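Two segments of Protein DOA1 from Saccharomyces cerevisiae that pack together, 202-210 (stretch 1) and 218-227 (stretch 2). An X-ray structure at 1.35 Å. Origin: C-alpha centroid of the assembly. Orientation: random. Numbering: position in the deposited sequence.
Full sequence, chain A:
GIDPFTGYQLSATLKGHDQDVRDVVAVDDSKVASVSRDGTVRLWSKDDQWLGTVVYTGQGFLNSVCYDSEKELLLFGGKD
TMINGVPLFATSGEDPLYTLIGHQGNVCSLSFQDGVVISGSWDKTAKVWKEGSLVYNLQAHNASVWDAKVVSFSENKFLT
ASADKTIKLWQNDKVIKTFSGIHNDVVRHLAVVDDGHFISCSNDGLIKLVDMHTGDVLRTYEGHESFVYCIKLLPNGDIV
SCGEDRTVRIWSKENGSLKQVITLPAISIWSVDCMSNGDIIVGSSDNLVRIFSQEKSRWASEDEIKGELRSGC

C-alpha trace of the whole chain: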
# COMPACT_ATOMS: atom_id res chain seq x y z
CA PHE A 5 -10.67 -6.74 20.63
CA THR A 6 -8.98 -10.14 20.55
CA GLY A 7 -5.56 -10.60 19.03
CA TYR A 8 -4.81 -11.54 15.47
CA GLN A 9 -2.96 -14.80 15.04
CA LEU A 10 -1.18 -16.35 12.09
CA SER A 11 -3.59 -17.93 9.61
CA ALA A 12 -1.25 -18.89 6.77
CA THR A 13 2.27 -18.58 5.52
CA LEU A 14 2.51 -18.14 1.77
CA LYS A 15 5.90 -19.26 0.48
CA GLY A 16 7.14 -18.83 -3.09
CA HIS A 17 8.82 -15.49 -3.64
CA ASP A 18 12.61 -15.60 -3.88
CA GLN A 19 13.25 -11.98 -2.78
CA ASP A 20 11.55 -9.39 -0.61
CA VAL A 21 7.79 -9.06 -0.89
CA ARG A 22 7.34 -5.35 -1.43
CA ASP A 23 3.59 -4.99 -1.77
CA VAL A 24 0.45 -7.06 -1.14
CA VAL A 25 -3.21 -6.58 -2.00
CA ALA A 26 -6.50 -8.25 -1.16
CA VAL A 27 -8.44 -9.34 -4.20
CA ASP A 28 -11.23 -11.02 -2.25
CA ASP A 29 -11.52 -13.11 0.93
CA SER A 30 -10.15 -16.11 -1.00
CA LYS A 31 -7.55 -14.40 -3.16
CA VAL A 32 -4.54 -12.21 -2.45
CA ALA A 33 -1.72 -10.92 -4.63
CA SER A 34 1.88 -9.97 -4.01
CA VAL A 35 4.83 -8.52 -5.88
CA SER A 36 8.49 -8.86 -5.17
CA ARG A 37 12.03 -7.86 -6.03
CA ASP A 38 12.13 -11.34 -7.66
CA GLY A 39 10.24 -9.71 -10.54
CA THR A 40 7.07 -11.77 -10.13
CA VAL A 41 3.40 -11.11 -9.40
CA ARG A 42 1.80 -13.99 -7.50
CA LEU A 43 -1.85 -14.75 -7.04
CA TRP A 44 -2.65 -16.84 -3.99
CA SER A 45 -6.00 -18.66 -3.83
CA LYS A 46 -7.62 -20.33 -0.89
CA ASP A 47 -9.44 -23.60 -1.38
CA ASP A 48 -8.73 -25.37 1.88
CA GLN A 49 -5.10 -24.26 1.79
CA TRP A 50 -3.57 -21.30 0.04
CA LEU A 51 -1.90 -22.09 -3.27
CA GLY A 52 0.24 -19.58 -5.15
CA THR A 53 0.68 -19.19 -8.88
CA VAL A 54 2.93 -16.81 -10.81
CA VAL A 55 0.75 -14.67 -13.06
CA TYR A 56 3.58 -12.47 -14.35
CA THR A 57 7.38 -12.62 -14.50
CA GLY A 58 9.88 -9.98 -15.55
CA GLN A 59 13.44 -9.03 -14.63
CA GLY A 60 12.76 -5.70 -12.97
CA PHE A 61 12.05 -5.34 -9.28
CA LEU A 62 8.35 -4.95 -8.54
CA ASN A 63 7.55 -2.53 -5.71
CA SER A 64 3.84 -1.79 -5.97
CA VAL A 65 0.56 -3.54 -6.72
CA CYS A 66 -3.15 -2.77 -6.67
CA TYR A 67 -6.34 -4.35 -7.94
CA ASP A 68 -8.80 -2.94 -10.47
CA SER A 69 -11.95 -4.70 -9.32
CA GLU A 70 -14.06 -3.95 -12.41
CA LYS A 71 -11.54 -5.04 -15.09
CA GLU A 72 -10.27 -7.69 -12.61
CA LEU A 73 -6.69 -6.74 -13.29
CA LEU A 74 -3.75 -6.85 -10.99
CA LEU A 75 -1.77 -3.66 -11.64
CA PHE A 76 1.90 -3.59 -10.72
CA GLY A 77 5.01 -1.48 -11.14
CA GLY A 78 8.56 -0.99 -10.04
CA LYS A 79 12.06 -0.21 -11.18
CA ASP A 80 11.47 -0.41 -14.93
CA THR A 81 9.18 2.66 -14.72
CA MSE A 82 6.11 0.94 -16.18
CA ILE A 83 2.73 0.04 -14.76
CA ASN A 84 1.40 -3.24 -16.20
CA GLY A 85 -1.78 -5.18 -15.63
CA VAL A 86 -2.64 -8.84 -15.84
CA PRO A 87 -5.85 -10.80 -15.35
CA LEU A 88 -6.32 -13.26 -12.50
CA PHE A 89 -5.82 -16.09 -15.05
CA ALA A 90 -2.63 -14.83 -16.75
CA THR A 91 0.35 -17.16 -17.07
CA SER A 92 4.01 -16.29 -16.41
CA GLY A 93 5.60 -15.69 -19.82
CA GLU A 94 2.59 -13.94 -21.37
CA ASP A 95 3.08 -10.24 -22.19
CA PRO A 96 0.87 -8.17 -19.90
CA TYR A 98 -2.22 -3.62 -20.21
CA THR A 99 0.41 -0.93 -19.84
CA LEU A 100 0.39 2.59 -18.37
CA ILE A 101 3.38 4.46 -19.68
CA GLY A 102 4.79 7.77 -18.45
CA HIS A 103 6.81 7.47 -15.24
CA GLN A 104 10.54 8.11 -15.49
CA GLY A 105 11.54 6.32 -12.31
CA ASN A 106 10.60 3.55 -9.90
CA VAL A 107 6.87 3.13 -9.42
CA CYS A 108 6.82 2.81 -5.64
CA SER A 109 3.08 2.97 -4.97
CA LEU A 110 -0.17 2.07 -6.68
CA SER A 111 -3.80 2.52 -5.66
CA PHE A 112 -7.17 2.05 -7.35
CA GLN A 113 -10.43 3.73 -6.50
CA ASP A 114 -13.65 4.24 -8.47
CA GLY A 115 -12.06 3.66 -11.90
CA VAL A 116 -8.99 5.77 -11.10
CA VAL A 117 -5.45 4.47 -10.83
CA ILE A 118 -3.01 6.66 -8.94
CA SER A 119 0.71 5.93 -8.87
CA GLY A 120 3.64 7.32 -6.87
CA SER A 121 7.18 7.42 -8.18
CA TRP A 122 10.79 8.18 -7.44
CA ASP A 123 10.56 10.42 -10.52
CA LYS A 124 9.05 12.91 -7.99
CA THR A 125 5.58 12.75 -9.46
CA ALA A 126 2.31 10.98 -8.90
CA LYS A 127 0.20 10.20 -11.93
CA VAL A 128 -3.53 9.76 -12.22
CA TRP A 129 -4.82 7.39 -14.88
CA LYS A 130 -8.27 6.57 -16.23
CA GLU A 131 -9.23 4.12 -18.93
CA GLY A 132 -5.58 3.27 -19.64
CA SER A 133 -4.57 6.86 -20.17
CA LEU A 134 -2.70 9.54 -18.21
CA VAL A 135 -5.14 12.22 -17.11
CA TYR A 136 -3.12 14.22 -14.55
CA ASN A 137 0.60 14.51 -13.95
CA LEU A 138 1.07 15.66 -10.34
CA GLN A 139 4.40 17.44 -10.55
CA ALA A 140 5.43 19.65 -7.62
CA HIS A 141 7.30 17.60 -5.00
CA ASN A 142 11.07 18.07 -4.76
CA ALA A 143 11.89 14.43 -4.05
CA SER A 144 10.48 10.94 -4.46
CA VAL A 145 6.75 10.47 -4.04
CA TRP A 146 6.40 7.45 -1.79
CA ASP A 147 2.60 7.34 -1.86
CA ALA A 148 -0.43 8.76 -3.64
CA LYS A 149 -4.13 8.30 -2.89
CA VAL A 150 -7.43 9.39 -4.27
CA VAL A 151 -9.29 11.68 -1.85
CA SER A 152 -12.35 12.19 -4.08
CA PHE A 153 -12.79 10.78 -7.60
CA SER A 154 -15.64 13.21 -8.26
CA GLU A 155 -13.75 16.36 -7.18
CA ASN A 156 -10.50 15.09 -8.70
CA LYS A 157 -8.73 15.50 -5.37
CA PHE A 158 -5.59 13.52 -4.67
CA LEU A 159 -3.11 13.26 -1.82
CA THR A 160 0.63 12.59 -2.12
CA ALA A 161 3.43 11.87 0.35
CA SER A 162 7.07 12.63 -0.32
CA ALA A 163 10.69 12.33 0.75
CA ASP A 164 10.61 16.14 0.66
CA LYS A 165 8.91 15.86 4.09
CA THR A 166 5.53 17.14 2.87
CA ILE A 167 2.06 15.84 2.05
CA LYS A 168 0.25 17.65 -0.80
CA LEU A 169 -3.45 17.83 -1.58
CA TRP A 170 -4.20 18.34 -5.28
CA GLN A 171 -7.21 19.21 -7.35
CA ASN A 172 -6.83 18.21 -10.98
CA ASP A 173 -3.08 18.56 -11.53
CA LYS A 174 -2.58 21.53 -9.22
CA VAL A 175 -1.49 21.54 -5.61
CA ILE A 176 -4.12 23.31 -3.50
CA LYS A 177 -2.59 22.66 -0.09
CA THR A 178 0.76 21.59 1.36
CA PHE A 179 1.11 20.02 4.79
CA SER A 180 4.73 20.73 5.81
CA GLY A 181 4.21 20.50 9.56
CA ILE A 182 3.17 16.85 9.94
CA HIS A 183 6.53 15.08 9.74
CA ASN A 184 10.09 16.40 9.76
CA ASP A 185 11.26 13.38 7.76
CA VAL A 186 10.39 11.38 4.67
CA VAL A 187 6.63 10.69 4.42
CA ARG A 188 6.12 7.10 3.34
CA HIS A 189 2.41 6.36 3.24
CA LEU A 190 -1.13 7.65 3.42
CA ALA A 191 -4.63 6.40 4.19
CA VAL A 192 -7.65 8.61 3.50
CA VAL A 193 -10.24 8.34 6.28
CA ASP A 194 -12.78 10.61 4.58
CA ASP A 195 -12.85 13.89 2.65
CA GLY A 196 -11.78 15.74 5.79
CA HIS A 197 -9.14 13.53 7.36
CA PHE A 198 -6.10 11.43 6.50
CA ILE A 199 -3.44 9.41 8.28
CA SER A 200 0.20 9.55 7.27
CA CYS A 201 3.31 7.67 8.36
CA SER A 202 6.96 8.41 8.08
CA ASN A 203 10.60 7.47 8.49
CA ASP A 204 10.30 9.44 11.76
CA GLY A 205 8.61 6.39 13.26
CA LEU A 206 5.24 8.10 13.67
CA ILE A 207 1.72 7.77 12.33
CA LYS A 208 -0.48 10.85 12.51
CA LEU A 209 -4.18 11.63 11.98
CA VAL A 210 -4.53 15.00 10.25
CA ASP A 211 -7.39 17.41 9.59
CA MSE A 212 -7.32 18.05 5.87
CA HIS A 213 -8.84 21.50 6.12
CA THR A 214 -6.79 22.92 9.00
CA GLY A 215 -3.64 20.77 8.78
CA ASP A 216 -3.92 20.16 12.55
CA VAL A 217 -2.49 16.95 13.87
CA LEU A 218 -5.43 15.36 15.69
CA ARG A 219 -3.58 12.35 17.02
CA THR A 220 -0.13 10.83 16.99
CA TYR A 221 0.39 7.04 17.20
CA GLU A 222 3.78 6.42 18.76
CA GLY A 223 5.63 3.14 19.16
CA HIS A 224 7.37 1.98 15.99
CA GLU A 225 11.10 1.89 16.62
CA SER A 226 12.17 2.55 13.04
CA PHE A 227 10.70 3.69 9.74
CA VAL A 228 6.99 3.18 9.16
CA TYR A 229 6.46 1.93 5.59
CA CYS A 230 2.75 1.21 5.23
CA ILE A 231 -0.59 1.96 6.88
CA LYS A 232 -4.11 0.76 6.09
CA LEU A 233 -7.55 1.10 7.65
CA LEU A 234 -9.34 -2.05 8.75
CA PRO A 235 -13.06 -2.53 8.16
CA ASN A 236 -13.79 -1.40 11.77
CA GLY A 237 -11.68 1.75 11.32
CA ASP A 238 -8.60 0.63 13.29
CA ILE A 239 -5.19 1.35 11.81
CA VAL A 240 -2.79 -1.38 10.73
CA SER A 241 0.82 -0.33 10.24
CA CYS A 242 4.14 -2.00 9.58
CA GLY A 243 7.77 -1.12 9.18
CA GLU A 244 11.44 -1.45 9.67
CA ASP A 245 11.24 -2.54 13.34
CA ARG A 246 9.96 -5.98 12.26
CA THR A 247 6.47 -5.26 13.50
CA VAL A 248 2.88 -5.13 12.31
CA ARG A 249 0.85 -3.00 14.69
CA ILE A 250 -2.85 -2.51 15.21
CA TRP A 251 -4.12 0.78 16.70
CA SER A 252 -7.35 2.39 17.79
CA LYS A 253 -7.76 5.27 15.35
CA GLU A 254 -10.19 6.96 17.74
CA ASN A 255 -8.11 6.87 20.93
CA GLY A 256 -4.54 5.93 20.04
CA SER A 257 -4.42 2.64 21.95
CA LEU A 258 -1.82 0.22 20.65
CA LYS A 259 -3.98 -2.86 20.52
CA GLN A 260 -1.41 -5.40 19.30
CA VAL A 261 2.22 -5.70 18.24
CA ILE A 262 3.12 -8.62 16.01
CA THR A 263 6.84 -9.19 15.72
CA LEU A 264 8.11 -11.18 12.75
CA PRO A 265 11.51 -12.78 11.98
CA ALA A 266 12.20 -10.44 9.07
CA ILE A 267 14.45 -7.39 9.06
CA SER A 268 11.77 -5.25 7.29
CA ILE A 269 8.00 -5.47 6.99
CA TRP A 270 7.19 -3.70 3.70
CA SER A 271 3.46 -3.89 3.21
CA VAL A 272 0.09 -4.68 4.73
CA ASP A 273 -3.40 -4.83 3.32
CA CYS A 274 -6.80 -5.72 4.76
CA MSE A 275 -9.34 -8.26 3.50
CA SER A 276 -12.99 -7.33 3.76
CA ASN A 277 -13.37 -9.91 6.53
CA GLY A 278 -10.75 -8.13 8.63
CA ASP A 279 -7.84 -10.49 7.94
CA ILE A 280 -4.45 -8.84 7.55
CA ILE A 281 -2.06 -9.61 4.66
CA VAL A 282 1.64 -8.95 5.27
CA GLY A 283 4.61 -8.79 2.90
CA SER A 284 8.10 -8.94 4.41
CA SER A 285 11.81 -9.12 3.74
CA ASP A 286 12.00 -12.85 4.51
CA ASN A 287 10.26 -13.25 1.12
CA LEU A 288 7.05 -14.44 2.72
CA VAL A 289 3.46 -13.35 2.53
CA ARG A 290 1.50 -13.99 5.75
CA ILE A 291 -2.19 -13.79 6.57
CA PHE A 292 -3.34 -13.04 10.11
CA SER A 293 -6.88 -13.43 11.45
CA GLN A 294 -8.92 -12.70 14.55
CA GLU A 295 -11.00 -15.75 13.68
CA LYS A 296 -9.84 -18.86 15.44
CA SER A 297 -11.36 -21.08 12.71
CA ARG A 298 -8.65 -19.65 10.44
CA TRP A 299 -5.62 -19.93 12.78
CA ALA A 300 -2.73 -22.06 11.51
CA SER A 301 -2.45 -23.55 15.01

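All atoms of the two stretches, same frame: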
# COMPACT_ATOMS: atom_id res chain seq x y z
N SER A 202 5.70 7.82 8.45
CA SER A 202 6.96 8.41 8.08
C SER A 202 8.19 7.64 8.57
O SER A 202 8.11 6.79 9.46
CB SER A 202 6.94 9.85 8.64
OG SER A 202 8.19 10.52 8.64
N ASN A 203 9.34 7.97 7.98
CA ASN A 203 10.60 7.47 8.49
C ASN A 203 10.89 7.96 9.92
O ASN A 203 11.75 7.41 10.57
CB ASN A 203 11.76 7.94 7.61
CG ASN A 203 11.89 7.14 6.31
OD1 ASN A 203 11.03 6.31 5.96
ND2 ASN A 203 12.97 7.40 5.59
N ASP A 204 10.14 8.95 10.39
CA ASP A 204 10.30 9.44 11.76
C ASP A 204 9.73 8.48 12.80
O ASP A 204 9.82 8.73 13.99
CB ASP A 204 9.72 10.85 11.93
CG ASP A 204 8.19 10.90 11.81
OD1 ASP A 204 7.53 9.82 11.74
OD2 ASP A 204 7.63 12.02 11.79
N GLY A 205 9.15 7.37 12.35
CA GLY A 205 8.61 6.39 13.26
C GLY A 205 7.19 6.63 13.70
O GLY A 205 6.67 5.85 14.47
N LEU A 206 6.54 7.67 13.18
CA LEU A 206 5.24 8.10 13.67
C LEU A 206 4.16 7.91 12.62
O LEU A 206 4.43 7.93 11.42
CB LEU A 206 5.28 9.59 14.09
CG LEU A 206 6.30 9.96 15.17
CD1 LEU A 206 6.40 11.46 15.41
CD2 LEU A 206 5.94 9.21 16.47
N ILE A 207 2.94 7.74 13.10
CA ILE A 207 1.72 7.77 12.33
C ILE A 207 0.92 8.91 12.91
O ILE A 207 0.91 9.08 14.11
CB ILE A 207 0.93 6.47 12.49
CG1 ILE A 207 1.83 5.27 12.18
CG2 ILE A 207 -0.33 6.52 11.65
CD1 ILE A 207 1.30 3.96 12.75
N LYS A 208 0.31 9.71 12.07
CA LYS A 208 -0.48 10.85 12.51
C LYS A 208 -1.82 10.95 11.77
O LYS A 208 -1.90 10.73 10.55
CB LYS A 208 0.32 12.14 12.34
CG LYS A 208 1.59 12.15 13.12
CD LYS A 208 2.27 13.52 13.18
CE LYS A 208 3.64 13.40 13.80
NZ LYS A 208 4.24 14.72 14.10
N LEU A 209 -2.86 11.31 12.52
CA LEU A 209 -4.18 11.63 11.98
C LEU A 209 -4.24 13.14 11.82
O LEU A 209 -3.93 13.89 12.76
CB LEU A 209 -5.25 11.16 12.97
CG LEU A 209 -6.67 11.55 12.63
CD1 LEU A 209 -7.15 10.88 11.35
CD2 LEU A 209 -7.56 11.19 13.78
N VAL A 210 -4.60 13.60 10.63
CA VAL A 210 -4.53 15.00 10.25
C VAL A 210 -5.87 15.50 9.70
O VAL A 210 -6.54 14.83 8.91
CB VAL A 210 -3.42 15.18 9.16
CG1 VAL A 210 -3.25 16.66 8.80
CG2 VAL A 210 -2.08 14.60 9.66
N LEU A 218 -4.40 15.74 14.74
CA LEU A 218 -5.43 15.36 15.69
C LEU A 218 -4.97 14.28 16.64
O LEU A 218 -5.47 14.18 17.77
CB LEU A 218 -6.68 14.89 14.95
CG LEU A 218 -7.27 15.93 14.00
CD1 LEU A 218 -8.49 15.41 13.30
CD2 LEU A 218 -7.62 17.17 14.81
N ARG A 219 -4.05 13.44 16.19
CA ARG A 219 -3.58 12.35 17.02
C ARG A 219 -2.28 11.85 16.46
O ARG A 219 -2.10 11.82 15.25
CB ARG A 219 -4.61 11.22 17.03
CG ARG A 219 -4.32 10.09 18.05
CD ARG A 219 -5.60 9.28 18.43
NE ARG A 219 -6.59 10.14 19.09
CZ ARG A 219 -7.69 10.61 18.50
NH1 ARG A 219 -7.99 10.27 17.26
NH2 ARG A 219 -8.52 11.42 19.15
N THR A 220 -1.40 11.44 17.35
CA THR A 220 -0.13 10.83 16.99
C THR A 220 -0.10 9.41 17.60
O THR A 220 -0.45 9.21 18.76
CB THR A 220 1.04 11.67 17.50
OG1 THR A 220 1.00 12.97 16.92
CG2 THR A 220 2.34 11.04 17.13
N TYR A 221 0.31 8.45 16.78
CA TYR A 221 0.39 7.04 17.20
C TYR A 221 1.85 6.65 17.26
O TYR A 221 2.50 6.46 16.23
CB TYR A 221 -0.40 6.15 16.23
CG TYR A 221 -1.80 6.67 15.90
CD1 TYR A 221 -2.00 7.63 14.91
CD2 TYR A 221 -2.92 6.17 16.57
CE1 TYR A 221 -3.25 8.13 14.61
CE2 TYR A 221 -4.20 6.67 16.27
CZ TYR A 221 -4.35 7.63 15.28
OH TYR A 221 -5.59 8.08 14.95
N GLU A 222 2.37 6.61 18.48
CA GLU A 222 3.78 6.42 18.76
C GLU A 222 4.09 5.00 19.22
O GLU A 222 3.39 4.44 20.06
CB GLU A 222 4.21 7.40 19.86
CG GLU A 222 5.68 7.35 20.23
CD GLU A 222 6.15 8.63 20.91
OE1 GLU A 222 5.30 9.37 21.46
OE2 GLU A 222 7.38 8.92 20.88
N GLY A 223 5.16 4.43 18.68
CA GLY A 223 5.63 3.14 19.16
C GLY A 223 6.58 2.43 18.20
O GLY A 223 7.48 1.74 18.65
N HIS A 224 6.40 2.58 16.90
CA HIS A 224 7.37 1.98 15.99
C HIS A 224 8.77 2.48 16.30
O HIS A 224 8.97 3.66 16.59
CB HIS A 224 7.04 2.28 14.54
CG HIS A 224 6.02 1.38 13.94
ND1 HIS A 224 6.30 0.07 13.64
CD2 HIS A 224 4.75 1.60 13.56
CE1 HIS A 224 5.22 -0.49 13.11
NE2 HIS A 224 4.27 0.43 13.03
N GLU A 225 9.74 1.58 16.22
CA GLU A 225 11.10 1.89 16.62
C GLU A 225 11.99 2.25 15.45
O GLU A 225 13.18 2.59 15.65
CB GLU A 225 11.73 0.73 17.39
CG GLU A 225 10.87 0.27 18.56
CD GLU A 225 11.12 -1.18 18.92
OE1 GLU A 225 10.72 -2.08 18.14
OE2 GLU A 225 11.74 -1.40 19.98
N SER A 226 11.44 2.18 14.24
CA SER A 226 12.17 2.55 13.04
C SER A 226 11.22 3.21 12.06
O SER A 226 10.20 3.78 12.45
CB SER A 226 12.81 1.32 12.40
OG SER A 226 13.88 1.68 11.55
N PHE A 227 11.55 3.14 10.77
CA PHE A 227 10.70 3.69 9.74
C PHE A 227 9.35 2.98 9.69
O PHE A 227 9.27 1.74 9.85
CB PHE A 227 11.33 3.54 8.36
CG PHE A 227 12.74 3.98 8.29
CD1 PHE A 227 13.19 5.03 9.04
CD2 PHE A 227 13.62 3.28 7.51
CE1 PHE A 227 14.50 5.43 8.98
CE2 PHE A 227 14.95 3.68 7.46
CZ PHE A 227 15.38 4.75 8.19

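The two stretches meet as neighbouring antiparallel strands that pair Ile207 with Tyr221, Lys208 with Thr220 and Leu209 with Arg219. Their axes come within 4.7 Å. Backbone bonds set the register. Tyr221 N donates to Ile207 O at 2.8 Å, and Ile207 N returns a weak bond to Tyr221 O at 3.4 Å. Leu209 N donates to Arg219 O at 2.9 Å. Leu218 N reaches Leu209 O at 2.8 Å, which also takes a weak bond from Arg219 N.

Ile207, Leu209, Arg219 and Tyr221 share one face of the sheet. Tyr221 adopts m, with its ring lying along the partner strand. It makes apolar contacts there, Ile207 CG2 to Tyr221 CD1 at 3.8 Å and Leu209 CB to Tyr221 CE1 at 4.0 Å. Leu209 is t, p. This brings its CD2 to 4.0 Å from Leu218 CB and 3.6 Å from Arg219 NH1, an oblique approach to the guanidinium.

On the other face, Lys208 is extended beyond its m chi1, its aliphatic CG near Thr220. The m, t rotamer of Leu206 places CD2 4.1 Å from Thr220 CG2, methyl against methyl.

Ser202 to Gly205 form a type I turn. Asp204, at p, turns OD1 back to accept Leu206 N at 2.8 Å. Asn203, at m, lays CG over one face of the Phe227 ring. At Gly205 a CB would lie 3.3 Å from Ser226 O; its backbone angles alone call for glycine.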